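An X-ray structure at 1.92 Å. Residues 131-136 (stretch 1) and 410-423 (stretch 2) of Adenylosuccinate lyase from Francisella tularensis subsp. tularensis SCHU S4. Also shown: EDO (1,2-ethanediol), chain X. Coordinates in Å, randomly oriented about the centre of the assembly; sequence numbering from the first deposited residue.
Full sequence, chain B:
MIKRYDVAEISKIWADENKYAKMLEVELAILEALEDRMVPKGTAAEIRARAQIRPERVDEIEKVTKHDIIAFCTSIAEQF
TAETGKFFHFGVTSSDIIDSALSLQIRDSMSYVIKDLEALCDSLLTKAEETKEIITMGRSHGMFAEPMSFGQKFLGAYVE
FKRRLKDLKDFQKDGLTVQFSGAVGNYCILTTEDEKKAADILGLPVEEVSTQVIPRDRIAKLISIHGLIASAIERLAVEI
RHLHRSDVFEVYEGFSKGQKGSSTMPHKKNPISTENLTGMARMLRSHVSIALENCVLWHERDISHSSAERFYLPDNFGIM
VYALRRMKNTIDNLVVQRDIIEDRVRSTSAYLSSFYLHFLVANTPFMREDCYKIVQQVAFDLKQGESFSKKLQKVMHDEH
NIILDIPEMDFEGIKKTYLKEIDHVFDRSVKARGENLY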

ATOM      1  N   THR B 131      31.176   7.723  19.172  1.00 27.62           N
ATOM      2  CA  THR B 131      30.808   6.572  20.001  1.00 29.28           C
ATOM      3  C   THR B 131      31.442   5.249  19.543  1.00 29.93           C
ATOM      4  O   THR B 131      31.102   4.184  20.064  1.00 24.81           O
ATOM      5  CB  THR B 131      29.279   6.384  20.033  1.00 24.86           C
ATOM      6  OG1 THR B 131      28.793   6.155  18.702  1.00 25.93           O
ATOM      7  CG2 THR B 131      28.604   7.619  20.621  1.00 27.80           C
ATOM      8  N   LYS B 132      32.364   5.322  18.587  1.00 26.93           N
ATOM      9  CA  LYS B 132      33.013   4.127  18.025  1.00 25.27           C
ATOM     10  C   LYS B 132      33.699   3.281  19.112  1.00 30.27           C
ATOM     11  O   LYS B 132      33.733   2.047  19.030  1.00 31.54           O
ATOM     12  CB  LYS B 132      34.027   4.565  16.957  1.00 25.06           C
ATOM     13  CG  LYS B 132      34.958   3.475  16.407  1.00 28.45           C
ATOM     14  CD  LYS B 132      35.744   4.014  15.198  1.00 27.74           C
ATOM     15  CE  LYS B 132      36.738   3.004  14.613  1.00 25.13           C
ATOM     16  NZ  LYS B 132      37.944   2.869  15.471  1.00 27.00           N
ATOM     17  N   GLU B 133      34.211   3.961  20.131  1.00 30.92           N
ATOM     18  CA  GLU B 133      34.981   3.358  21.227  1.00 36.33           C
ATOM     19  C   GLU B 133      34.136   2.681  22.303  1.00 32.19           C
ATOM     20  O   GLU B 133      34.655   1.927  23.129  1.00 32.87           O
ATOM     21  CB  GLU B 133      35.802   4.450  21.920  1.00 47.83           C
ATOM     22  CG  GLU B 133      34.935   5.571  22.507  1.00 57.21           C
ATOM     23  CD  GLU B 133      35.717   6.554  23.365  1.00 65.43           C
ATOM     24  OE1 GLU B 133      35.968   6.248  24.550  1.00 70.89           O
ATOM     25  OE2 GLU B 133      36.067   7.638  22.856  1.00 67.77           O
ATOM     26  N   ILE B 134      32.842   2.973  22.316  1.00 24.92           N
ATOM     27  CA  ILE B 134      31.976   2.507  23.391  1.00 26.38           C
ATOM     28  C   ILE B 134      31.535   1.079  23.120  1.00 26.38           C
ATOM     29  O   ILE B 134      31.116   0.759  22.008  1.00 25.21           O
ATOM     30  CB  ILE B 134      30.748   3.422  23.526  1.00 28.84           C
ATOM     31  CG1 ILE B 134      31.197   4.857  23.820  1.00 32.93           C
ATOM     32  CG2 ILE B 134      29.805   2.911  24.598  1.00 30.73           C
ATOM     33  CD1 ILE B 134      30.054   5.858  23.905  1.00 33.39           C
ATOM     34  N   ILE B 135      31.624   0.214  24.127  1.00 26.58           N
ATOM     35  CA  ILE B 135      31.178  -1.167  23.944  1.00 26.70           C
ATOM     36  C   ILE B 135      29.750  -1.336  24.476  1.00 27.15           C
ATOM     37  O   ILE B 135      29.421  -0.863  25.570  1.00 26.59           O
ATOM     38  CB  ILE B 135      32.170  -2.186  24.565  1.00 23.96           C
ATOM     39  CG1 ILE B 135      31.792  -3.619  24.189  1.00 29.19           C
ATOM     40  CG2 ILE B 135      32.265  -2.024  26.069  1.00 24.78           C
ATOM     41  CD1 ILE B 135      32.956  -4.594  24.345  1.00 31.37           C
ATOM     42  N   THR B 136      28.897  -1.974  23.674  1.00 21.94           N
ATOM     43  CA  THR B 136      27.490  -2.153  24.034  1.00 24.37           C
ATOM     44  C   THR B 136      27.086  -3.599  23.779  1.00 25.07           C
ATOM     45  O   THR B 136      27.808  -4.335  23.102  1.00 25.16           O
ATOM     46  CB  THR B 136      26.586  -1.221  23.213  1.00 24.86           C
ATOM     47  OG1 THR B 136      25.241  -1.281  23.706  1.00 28.79           O
ATOM     48  CG2 THR B 136      26.601  -1.625  21.739  1.00 23.32           C
ATOM     49  N   ASP B 410      38.784 -10.254  30.671  1.00 47.94           N
ATOM     50  CA  ASP B 410      38.296  -9.197  31.542  1.00 49.13           C
ATOM     51  C   ASP B 410      37.669  -8.133  30.652  1.00 45.39           C
ATOM     52  O   ASP B 410      37.539  -8.334  29.447  1.00 40.84           O
ATOM     53  CB  ASP B 410      39.430  -8.605  32.380  1.00 53.88           C
ATOM     54  CG  ASP B 410      40.603  -8.152  31.539  1.00 57.15           C
ATOM     55  OD1 ASP B 410      40.565  -8.343  30.307  1.00 53.99           O
ATOM     56  OD2 ASP B 410      41.567  -7.604  32.112  1.00 60.11           O
ATOM     57  N   PHE B 411      37.279  -7.007  31.234  1.00 45.52           N
ATOM     58  CA  PHE B 411      36.642  -5.956  30.451  1.00 45.74           C
ATOM     59  C   PHE B 411      37.501  -5.532  29.264  1.00 44.84           C
ATOM     60  O   PHE B 411      37.021  -5.473  28.133  1.00 42.88           O
ATOM     61  CB  PHE B 411      36.304  -4.744  31.319  1.00 49.06           C
ATOM     62  CG  PHE B 411      35.420  -3.743  30.634  1.00 47.57           C
ATOM     63  CD1 PHE B 411      34.113  -4.062  30.312  1.00 45.03           C
ATOM     64  CD2 PHE B 411      35.899  -2.488  30.303  1.00 51.05           C
ATOM     65  CE1 PHE B 411      33.297  -3.147  29.679  1.00 42.00           C
ATOM     66  CE2 PHE B 411      35.088  -1.567  29.668  1.00 48.55           C
ATOM     67  CZ  PHE B 411      33.785  -1.897  29.356  1.00 40.50           C
ATOM     68  N   GLU B 412      38.775  -5.263  29.527  1.00 46.31           N
ATOM     69  CA  GLU B 412      39.700  -4.817  28.491  1.00 51.76           C
ATOM     70  C   GLU B 412      39.881  -5.868  27.401  1.00 46.59           C
ATOM     71  O   GLU B 412      39.928  -5.542  26.218  1.00 43.92           O
ATOM     72  CB  GLU B 412      41.058  -4.467  29.101  1.00 61.99           C
ATOM     73  CG  GLU B 412      41.086  -3.142  29.845  1.00 75.46           C
ATOM     74  CD  GLU B 412      42.473  -2.531  29.892  1.00 89.73           C
ATOM     75  OE1 GLU B 412      43.461  -3.276  29.711  1.00 93.25           O
ATOM     76  OE2 GLU B 412      42.577  -1.304  30.107  1.00 95.51           O
ATOM     77  N   GLY B 413      39.980  -7.130  27.804  1.00 44.74           N
ATOM     78  CA  GLY B 413      40.101  -8.220  26.848  1.00 43.20           C
ATOM     79  C   GLY B 413      38.830  -8.395  26.030  1.00 40.75           C
ATOM     80  O   GLY B 413      38.870  -8.641  24.815  1.00 38.30           O
ATOM     81  N   ILE B 414      37.687  -8.277  26.698  1.00 37.21           N
ATOM     82  CA  ILE B 414      36.394  -8.365  26.014  1.00 35.94           C
ATOM     83  C   ILE B 414      36.292  -7.277  24.942  1.00 35.47           C
ATOM     84  O   ILE B 414      35.844  -7.527  23.822  1.00 32.94           O
ATOM     85  CB  ILE B 414      35.234  -8.244  27.028  1.00 38.89           C
ATOM     86  CG1 ILE B 414      35.095  -9.540  27.830  1.00 40.29           C
ATOM     87  CG2 ILE B 414      33.919  -7.899  26.333  1.00 31.54           C
ATOM     88  CD1 ILE B 414      34.148  -9.426  29.011  1.00 38.32           C
ATOM     89  N   LYS B 415      36.717  -6.066  25.291  1.00 35.75           N
ATOM     90  CA  LYS B 415      36.732  -4.966  24.331  1.00 37.67           C
ATOM     91  C   LYS B 415      37.656  -5.276  23.159  1.00 36.40           C
ATOM     92  O   LYS B 415      37.312  -5.028  22.007  1.00 34.07           O
ATOM     93  CB  LYS B 415      37.155  -3.662  25.016  1.00 42.67           C
ATOM     94  CG  LYS B 415      35.996  -2.722  25.295  1.00 45.80           C
ATOM     95  CD  LYS B 415      36.350  -1.655  26.325  1.00 53.70           C
ATOM     96  CE  LYS B 415      37.503  -0.782  25.879  1.00 59.46           C
ATOM     97  NZ  LYS B 415      37.763   0.335  26.847  1.00 63.71           N
ATOM     98  N   LYS B 416      38.824  -5.828  23.466  1.00 35.70           N
ATOM     99  CA  LYS B 416      39.799  -6.201  22.447  1.00 38.61           C
ATOM    100  C   LYS B 416      39.239  -7.215  21.481  1.00 37.13           C
ATOM    101  O   LYS B 416      39.569  -7.212  20.293  1.00 37.69           O
ATOM    102  CB  LYS B 416      41.022  -6.829  23.103  1.00 41.51           C
ATOM    103  CG  LYS B 416      42.282  -6.017  22.976  1.00 53.32           C
ATOM    104  CD  LYS B 416      42.207  -4.791  23.852  1.00 56.28           C
ATOM    105  CE  LYS B 416      43.542  -4.062  23.893  1.00 60.54           C
ATOM    106  NZ  LYS B 416      43.931  -3.732  25.291  1.00 60.37           N
ATOM    107  N   THR B 417      38.405  -8.103  22.003  1.00 34.23           N
ATOM    108  CA  THR B 417      37.902  -9.225  21.223  1.00 33.30           C
ATOM    109  C   THR B 417      36.761  -8.804  20.315  1.00 31.85           C
ATOM    110  O   THR B 417      36.779  -9.067  19.112  1.00 34.33           O
ATOM    111  CB  THR B 417      37.439 -10.368  22.150  1.00 33.51           C
ATOM    112  OG1 THR B 417      38.549 -10.812  22.942  1.00 35.95           O
ATOM    113  CG2 THR B 417      36.898 -11.541  21.348  1.00 35.78           C
ATOM    114  N   TYR B 418      35.770  -8.137  20.889  1.00 30.04           N
ATOM    115  CA  TYR B 418      34.528  -7.895  20.178  1.00 28.25           C
ATOM    116  C   TYR B 418      34.528  -6.613  19.357  1.00 30.48           C
ATOM    117  O   TYR B 418      33.572  -6.338  18.632  1.00 30.62           O
ATOM    118  CB  TYR B 418      33.363  -7.926  21.162  1.00 28.50           C
ATOM    119  CG  TYR B 418      33.142  -9.304  21.732  1.00 30.73           C
ATOM    120  CD1 TYR B 418      32.423 -10.252  21.023  1.00 27.83           C
ATOM    121  CD2 TYR B 418      33.665  -9.662  22.968  1.00 33.24           C
ATOM    122  CE1 TYR B 418      32.214 -11.514  21.529  1.00 29.76           C
ATOM    123  CE2 TYR B 418      33.465 -10.930  23.483  1.00 32.55           C
ATOM    124  CZ  TYR B 418      32.740 -11.851  22.756  1.00 32.55           C
ATOM    125  OH  TYR B 418      32.528 -13.116  23.256  1.00 33.57           O
ATOM    126  N   LEU B 419      35.596  -5.834  19.476  1.00 32.54           N
ATOM    127  CA  LEU B 419      35.759  -4.634  18.663  1.00 33.41           C
ATOM    128  C   LEU B 419      37.021  -4.729  17.806  1.00 34.25           C
ATOM    129  O   LEU B 419      37.516  -3.720  17.298  1.00 31.75           O
ATOM    130  CB  LEU B 419      35.803  -3.384  19.547  1.00 38.52           C
ATOM    131  CG  LEU B 419      34.466  -2.703  19.861  1.00 39.77           C
ATOM    132  CD1 LEU B 419      33.551  -3.571  20.706  1.00 41.31           C
ATOM    133  CD2 LEU B 419      34.699  -1.376  20.547  1.00 43.48           C
ATOM    134  N   LYS B 420      37.526  -5.952  17.649  1.00 32.58           N
ATOM    135  CA  LYS B 420      38.767  -6.224  16.915  1.00 36.72           C
ATOM    136  C   LYS B 420      38.794  -5.631  15.499  1.00 33.40           C
ATOM    137  O   LYS B 420      39.815  -5.105  15.063  1.00 33.22           O
ATOM    138  CB  LYS B 420      38.991  -7.740  16.835  1.00 41.25           C
ATOM    139  CG  LYS B 420      40.255  -8.176  16.099  1.00 45.28           C
ATOM    140  CD  LYS B 420      40.254  -9.698  15.851  1.00 48.55           C
ATOM    141  CE  LYS B 420      39.257 -10.104  14.751  1.00 46.78           C
ATOM    142  NZ  LYS B 420      38.574 -11.421  14.987  1.00 42.33           N
ATOM    143  N   GLU B 421      37.675  -5.710  14.788  1.00 27.99           N
ATOM    144  CA  GLU B 421      37.647  -5.301  13.387  1.00 30.30           C
ATOM    145  C   GLU B 421      36.951  -3.960  13.147  1.00 28.57           C
ATOM    146  O   GLU B 421      36.680  -3.596  11.997  1.00 26.21           O
ATOM    147  CB  GLU B 421      36.967  -6.378  12.532  1.00 30.39           C
ATOM    148  CG  GLU B 421      37.671  -7.732  12.547  1.00 37.62           C
ATOM    149  CD  GLU B 421      38.870  -7.784  11.621  1.00 46.24           C
ATOM    150  OE1 GLU B 421      39.219  -6.750  11.021  1.00 53.38           O
ATOM    151  OE2 GLU B 421      39.466  -8.863  11.486  1.00 51.89           O
ATOM    152  N   ILE B 422      36.665  -3.223  14.213  1.00 25.36           N
ATOM    153  CA  ILE B 422      35.851  -2.015  14.066  1.00 30.65           C
ATOM    154  C   ILE B 422      36.515  -0.970  13.150  1.00 27.39           C
ATOM    155  O   ILE B 422      35.821  -0.259  12.425  1.00 23.42           O
ATOM    156  CB  ILE B 422      35.466  -1.410  15.440  1.00 28.19           C
ATOM    157  CG1 ILE B 422      34.304  -0.423  15.295  1.00 27.60           C
ATOM    158  CG2 ILE B 422      36.652  -0.740  16.084  1.00 30.05           C
ATOM    159  CD1 ILE B 422      33.071  -1.046  14.668  1.00 27.90           C
ATOM    160  N   ASP B 423      37.849  -0.911  13.155  1.00 26.43           N
ATOM    161  CA  ASP B 423      38.573   0.015  12.279  1.00 28.76           C
ATOM    162  C   ASP B 423      38.296  -0.298  10.806  1.00 29.00           C
ATOM    163  O   ASP B 423      38.059   0.603   9.997  1.00 28.68           O
ATOM    164  CB  ASP B 423      40.085  -0.058  12.529  1.00 29.96           C
ATOM    165  CG  ASP B 423      40.502   0.585  13.842  1.00 37.02           C
ATOM    166  OD1 ASP B 423      39.622   0.931  14.656  1.00 38.85           O
ATOM    167  OD2 ASP B 423      41.721   0.735  14.058  1.00 39.52           O
TER
HETATM  168  C1  EDO X 512      38.403   3.367  18.744  1.00 79.65           C
HETATM  169  O1  EDO X 512      37.590   4.269  19.497  1.00 79.60           O
HETATM  170  C2  EDO X 512      37.829   1.962  18.862  1.00 78.98           C
HETATM  171  O2  EDO X 512      38.375   1.187  17.797  1.00 79.99           O
HETATM  172  O   HOH W   1      35.245   1.446  25.773  1.00 50.38           O

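Asp-410 sits just before the helix 411-418 and caps it: its OD1 accepts from Gly-413 N at 2.8 Å. It does not reach stretch 1. Phe-411 is the first residue to do so. Its CA-to-CB bond points sideways, but the ring end comes nearer, and CZ lies 3.6 Å from Ile-135 CG2. One turn on, Ile-414 CG2 packs against Ile-135 CD1 at 4.0 Å. Lys-415 follows. Its CG lies 3.7 Å from the same Ile-135 CD1, so the aliphatic part of the chain adds to the apolar patch. Its charged end leaves that patch: NZ donates to water 1 at 3.0 Å, and the water donates to Glu-133 O at 2.8 Å. Lys-416 points away, and Thr-417 OG1 turns back to its own helix, donating to Gly-413 O at 2.9 Å. Leu-419, just past the helix, points toward stretch 1. Its CD1 meets Ile-135 CD1 at 3.8 Å, while CD2 lies 3.9 Å from Lys-132 O. A type I turn from Leu-419 to Ile-422 then brings in the next helix. Ile-422 CG2 lies 3.9 Å from Lys-132 NZ. Asp-423 closes the contact with a salt bridge, its OD1 accepting from Lys-132 NZ at 2.7 Å. The Lys-132 CA-to-CB bond points sideways; the chain is t at chi1 to chi3 and bends at chi4 (m), and its end comes nearer to stretch 2.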